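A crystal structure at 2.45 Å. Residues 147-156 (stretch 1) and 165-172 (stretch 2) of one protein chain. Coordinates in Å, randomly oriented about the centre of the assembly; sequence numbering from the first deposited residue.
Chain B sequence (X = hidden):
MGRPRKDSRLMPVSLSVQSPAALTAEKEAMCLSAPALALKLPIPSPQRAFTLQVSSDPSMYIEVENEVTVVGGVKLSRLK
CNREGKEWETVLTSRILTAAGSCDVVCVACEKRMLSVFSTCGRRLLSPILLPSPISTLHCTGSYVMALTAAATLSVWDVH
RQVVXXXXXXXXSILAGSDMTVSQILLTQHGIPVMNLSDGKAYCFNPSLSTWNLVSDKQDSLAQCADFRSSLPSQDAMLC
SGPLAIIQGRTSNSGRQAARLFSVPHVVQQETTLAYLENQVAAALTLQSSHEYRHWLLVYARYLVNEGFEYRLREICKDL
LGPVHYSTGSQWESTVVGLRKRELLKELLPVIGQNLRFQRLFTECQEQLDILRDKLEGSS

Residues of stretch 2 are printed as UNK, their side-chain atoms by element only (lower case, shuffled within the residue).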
ATOM      1  N   ALA B 147       5.562   1.274  17.117  1.00 40.36           N
ATOM      2  CA  ALA B 147       6.282   2.441  17.596  1.00 40.31           C
ATOM      3  C   ALA B 147       5.374   3.666  17.520  1.00 42.81           C
ATOM      4  O   ALA B 147       4.797   3.955  16.461  1.00 39.41           O
ATOM      5  CB  ALA B 147       7.558   2.657  16.778  1.00 34.82           C
ATOM      6  N   LEU B 148       5.240   4.369  18.644  1.00 36.78           N
ATOM      7  CA  LEU B 148       4.577   5.670  18.720  1.00 39.60           C
ATOM      8  C   LEU B 148       5.649   6.739  18.911  1.00 40.15           C
ATOM      9  O   LEU B 148       6.407   6.687  19.887  1.00 41.12           O
ATOM     10  CB  LEU B 148       3.577   5.719  19.883  1.00 38.69           C
ATOM     11  CG  LEU B 148       2.074   5.449  19.698  1.00 48.33           C
ATOM     12  CD1 LEU B 148       1.758   3.982  19.489  1.00 51.22           C
ATOM     13  CD2 LEU B 148       1.320   5.946  20.907  1.00 52.03           C
ATOM     14  N   THR B 149       5.700   7.708  18.008  1.00 39.77           N
ATOM     15  CA  THR B 149       6.782   8.678  17.984  1.00 45.02           C
ATOM     16  C   THR B 149       6.365  10.015  18.599  1.00 43.88           C
ATOM     17  O   THR B 149       5.184  10.303  18.819  1.00 44.90           O
ATOM     18  CB  THR B 149       7.294   8.895  16.552  1.00 45.08           C
ATOM     19  OG1 THR B 149       6.258   9.477  15.745  1.00 47.92           O
ATOM     20  CG2 THR B 149       7.753   7.583  15.932  1.00 40.55           C
ATOM     21  N   ALA B 150       7.379  10.840  18.890  1.00 44.09           N
ATOM     22  CA  ALA B 150       7.125  12.156  19.475  1.00 45.31           C
ATOM     23  C   ALA B 150       6.169  12.967  18.620  1.00 43.78           C
ATOM     24  O   ALA B 150       5.314  13.681  19.145  1.00 43.23           O
ATOM     25  CB  ALA B 150       8.425  12.943  19.654  1.00 37.05           C
ATOM     26  N   ALA B 151       6.302  12.875  17.304  1.00 45.51           N
ATOM     27  CA  ALA B 151       5.412  13.607  16.425  1.00 44.37           C
ATOM     28  C   ALA B 151       3.972  13.077  16.489  1.00 48.15           C
ATOM     29  O   ALA B 151       3.093  13.647  15.837  1.00 45.91           O
ATOM     30  CB  ALA B 151       5.975  13.571  15.002  1.00 31.57           C
ATOM     31  N   ALA B 152       3.737  12.020  17.273  1.00 42.56           N
ATOM     32  CA  ALA B 152       2.448  11.358  17.388  1.00 44.96           C
ATOM     33  C   ALA B 152       2.061  10.628  16.096  1.00 45.36           C
ATOM     34  O   ALA B 152       0.912  10.674  15.654  1.00 50.18           O
ATOM     35  CB  ALA B 152       1.359  12.338  17.825  1.00 50.70           C
ATOM     36  N   THR B 153       3.021   9.945  15.492  1.00 46.38           N
ATOM     37  CA  THR B 153       2.746   8.944  14.475  1.00 45.93           C
ATOM     38  C   THR B 153       2.869   7.547  15.072  1.00 43.06           C
ATOM     39  O   THR B 153       3.567   7.322  16.066  1.00 39.71           O
ATOM     40  CB  THR B 153       3.700   9.066  13.279  1.00 46.16           C
ATOM     41  OG1 THR B 153       5.036   8.837  13.728  1.00 50.93           O
ATOM     42  CG2 THR B 153       3.603  10.439  12.639  1.00 42.98           C
ATOM     43  N   LEU B 154       2.198   6.605  14.430  1.00 41.16           N
ATOM     44  CA  LEU B 154       2.086   5.243  14.920  1.00 41.56           C
ATOM     45  C   LEU B 154       2.480   4.320  13.782  1.00 43.54           C
ATOM     46  O   LEU B 154       2.029   4.511  12.643  1.00 45.42           O
ATOM     47  CB  LEU B 154       0.640   4.961  15.381  1.00 45.07           C
ATOM     48  CG  LEU B 154       0.292   3.635  16.074  1.00 47.67           C
ATOM     49  CD1 LEU B 154      -1.023   3.809  16.832  1.00 54.70           C
ATOM     50  CD2 LEU B 154       0.186   2.453  15.142  1.00 46.40           C
ATOM     51  N   SER B 155       3.317   3.334  14.076  1.00 40.87           N
ATOM     52  CA  SER B 155       3.728   2.361  13.072  1.00 38.33           C
ATOM     53  C   SER B 155       3.620   0.961  13.647  1.00 38.74           C
ATOM     54  O   SER B 155       3.819   0.740  14.848  1.00 40.44           O
ATOM     55  CB  SER B 155       5.158   2.578  12.585  1.00 39.23           C
ATOM     56  OG  SER B 155       5.307   3.794  11.883  1.00 48.98           O
ATOM     57  N   VAL B 156       3.268   0.018  12.786  1.00 36.58           N
ATOM     58  CA  VAL B 156       3.207  -1.385  13.169  1.00 38.25           C
ATOM     59  C   VAL B 156       3.872  -2.184  12.065  1.00 39.31           C
ATOM     60  O   VAL B 156       3.579  -1.993  10.879  1.00 41.33           O
ATOM     61  CB  VAL B 156       1.770  -1.894  13.411  1.00 41.04           C
ATOM     62  CG1 VAL B 156       1.790  -3.360  13.855  1.00 39.06           C
ATOM     63  CG2 VAL B 156       1.048  -1.023  14.441  1.00 38.20           C
ATOM     64  N   UNK B 165       2.630  -3.096   8.680  1.00 43.02           N
ATOM     65  CA  UNK B 165       1.201  -3.247   8.892  1.00 42.36           C
ATOM     66  C   UNK B 165       0.509  -1.898   8.932  1.00 43.89           C
ATOM     67  O   UNK B 165      -0.494  -1.683   8.253  1.00 42.23           O
ATOM     68  c   UNK B 165       1.542  -5.433  10.063  1.00 39.78           C
ATOM     69  c   UNK B 165       0.927  -4.051  10.176  1.00 43.76           C
ATOM     70  c   UNK B 165      -0.553  -4.125  10.423  1.00 38.70           C
ATOM     71  N   UNK B 166       1.052  -0.967   9.710  1.00 41.35           N
ATOM     72  CA  UNK B 166       0.540   0.393   9.785  1.00 39.07           C
ATOM     73  C   UNK B 166       1.701   1.341   9.522  1.00 42.23           C
ATOM     74  O   UNK B 166       2.708   1.307  10.242  1.00 43.27           O
ATOM     75  c   UNK B 166      -0.097   0.692  11.153  1.00 42.34           C
ATOM     76  c   UNK B 166      -0.692   2.081  11.150  1.00 38.62           C
ATOM     77  c   UNK B 166      -1.147  -0.359  11.513  1.00 39.35           C
ATOM     78  N   UNK B 167       1.550   2.209   8.524  1.00 43.94           N
ATOM     79  CA  UNK B 167       2.621   3.087   8.059  1.00 45.60           C
ATOM     80  C   UNK B 167       2.397   4.502   8.582  1.00 45.68           C
ATOM     81  O   UNK B 167       1.642   5.272   7.988  1.00 52.31           O
ATOM     82  c   UNK B 167       3.667   4.069   5.912  1.00 45.98           C
ATOM     83  c   UNK B 167       2.693   3.065   6.533  1.00 39.80           C
ATOM     84  c   UNK B 167       5.100   3.753   6.267  1.00 51.83           C
ATOM     85  n   UNK B 167       6.083   4.626   4.104  1.00 57.41           N
ATOM     86  c   UNK B 167       6.098   4.708   5.591  1.00 61.48           C
ATOM     87  N   UNK B 168       3.069   4.840   9.683  1.00 43.81           N
ATOM     88  CA  UNK B 168       3.184   6.214  10.204  1.00 50.13           C
ATOM     89  C   UNK B 168       1.857   6.990  10.177  1.00 48.81           C
ATOM     90  O   UNK B 168       1.756   8.073   9.604  1.00 46.04           O
ATOM     91  c   UNK B 168       5.691   6.726   9.870  1.00 59.02           C
ATOM     92  o   UNK B 168       7.231   5.453   8.571  1.00 75.97           O
ATOM     93  c   UNK B 168       6.640   6.551   8.681  1.00 67.86           C
ATOM     94  o   UNK B 168       6.787   7.496   7.857  1.00 63.30           O
ATOM     95  c   UNK B 168       4.255   7.000   9.441  1.00 50.17           C
ATOM     96  N   UNK B 169       0.843   6.439  10.837  1.00 50.43           N
ATOM     97  CA  UNK B 169      -0.460   7.103  10.904  1.00 48.00           C
ATOM     98  C   UNK B 169      -0.440   8.157  11.988  1.00 39.99           C
ATOM     99  O   UNK B 169      -0.133   7.855  13.143  1.00 41.87           O
ATOM    100  o   UNK B 169      -1.831   5.648   7.678  1.00 53.55           O
ATOM    101  c   UNK B 169      -1.572   6.102  11.184  1.00 43.01           C
ATOM    102  c   UNK B 169      -2.301   5.968   8.785  1.00 50.25           C
ATOM    103  c   UNK B 169      -1.803   5.208  10.017  1.00 47.19           C
ATOM    104  o   UNK B 169      -3.168   6.864   8.926  1.00 55.26           O
ATOM    105  N   UNK B 170      -0.788   9.384  11.630  1.00 44.69           N
ATOM    106  CA  UNK B 170      -0.926  10.410  12.650  1.00 47.29           C
ATOM    107  C   UNK B 170      -2.031  10.045  13.641  1.00 47.22           C
ATOM    108  O   UNK B 170      -3.079   9.497  13.273  1.00 43.04           O
ATOM    109  c   UNK B 170      -1.222  11.762  12.022  1.00 42.10           C
ATOM    110  o   UNK B 170      -1.392  12.717  13.060  1.00 52.77           O
ATOM    111  N   UNK B 171      -1.761  10.305  14.914  1.00 42.71           N
ATOM    112  CA  UNK B 171      -2.762  10.197  15.964  1.00 49.18           C
ATOM    113  C   UNK B 171      -3.533  11.496  16.177  1.00 46.87           C
ATOM    114  O   UNK B 171      -4.301  11.602  17.139  1.00 50.97           O
ATOM    115  c   UNK B 171      -2.107   9.750  17.279  1.00 46.98           C
ATOM    116  c   UNK B 171      -1.104   8.017  18.768  1.00 49.11           C
ATOM    117  c   UNK B 171      -2.860   7.392  17.133  1.00 45.06           C
ATOM    118  c   UNK B 171      -1.672   8.289  17.375  1.00 49.64           C
ATOM    119  N   UNK B 172      -3.334  12.479  15.302  1.00 42.44           N
ATOM    120  CA  UNK B 172      -3.926  13.795  15.499  1.00 50.97           C
ATOM    121  C   UNK B 172      -5.449  13.743  15.433  1.00 50.17           C
ATOM    122  O   UNK B 172      -6.137  14.373  16.246  1.00 51.00           O
ATOM    123  n   UNK B 172      -5.145  17.946  14.021  1.00 66.25           N
ATOM    124  c   UNK B 172      -4.028  16.105  14.453  1.00 62.76           C
ATOM    125  c   UNK B 172      -4.589  18.096  15.213  1.00 66.26           C
ATOM    126  c   UNK B 172      -4.812  16.708  13.525  1.00 61.46           C
ATOM    127  n   UNK B 172      -3.910  16.999  15.499  1.00 65.24           N
ATOM    128  c   UNK B 172      -3.364  14.765  14.457  1.00 51.89           C
TER

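Position 165 has three side-chain carbons, one carrying the other two. Its CB lies 3.8 Å from CG1 of Val156. This is a valine. The backbone N of Val165 donates to O of Val156 at 2.6 Å.

Position 166 has the same three carbons with the same branch at the first. One tip carbon lies 3.7 Å from CG2 of Val156, the other 4.1 Å from CD2 of Leu154. It is again a valine. Its backbone pairs with Val156 in both directions: N of Val166 to O of Val156 at 3.0 Å, and N of Val156 to O of Val166 at 2.9 Å.

Position 167 has four carbons in a row ending in a nitrogen. Its CA-to-CB bond points away from stretch 1, and the side chain makes no close contact there. This is a lysine. NZ of Lys167 is hydrogen-bonded elsewhere in the structure.

Position 168 has three carbons, the third carrying two oxygens. Its CB lies 4.4 Å from CB of Thr153 and its second carbon 3.6 Å from OG of Ser155. This is a glutamate. A weak hydrogen bond runs from N of Glu168 to OG of Ser155, at 3.3 Å. Phi and psi are both positive here.

Position 169 again has three carbons and a terminal pair of oxygens. Its CB lies on the sheet face of Leu154, but the end of the side chain leads away. It is a second glutamate. The backbone bonds are reciprocal: N of Glu169 to O of Leu154 and N of Leu154 to O of Glu169, both 2.9 Å.

Position 170 has one carbon and one oxygen. Its CB lies on the sheet face of Thr153. This is a serine. Ser170 pairs with Thr153 without backbone hydrogen bonds between them. Its OG accepts from the backbone N of position 172 at 3.0 Å.

Position 171 has four carbons, forked at the second. One tip carbon lies 3.8 Å from CD2 of Leu148, the other 4.0 Å from CD1 of Leu154. This is a leucine. N of Leu171 donates to O of Ala152 at 2.8 Å.

Position 172 has one carbon leading to a five-membered ring of three carbons and two nitrogens. The ring leads away from stretch 1 and does not touch it. This is a histidine.

The contact is an antiparallel backbone ladder with a bulge between Leu154 and Val156. The bulge shifts the register by one residue, and pairing resumes at Val156 and Val166. Apolar contacts from Leu148, Leu154 and Val156 reinforce it.

Stretch 2 165-172: VVKEESLH
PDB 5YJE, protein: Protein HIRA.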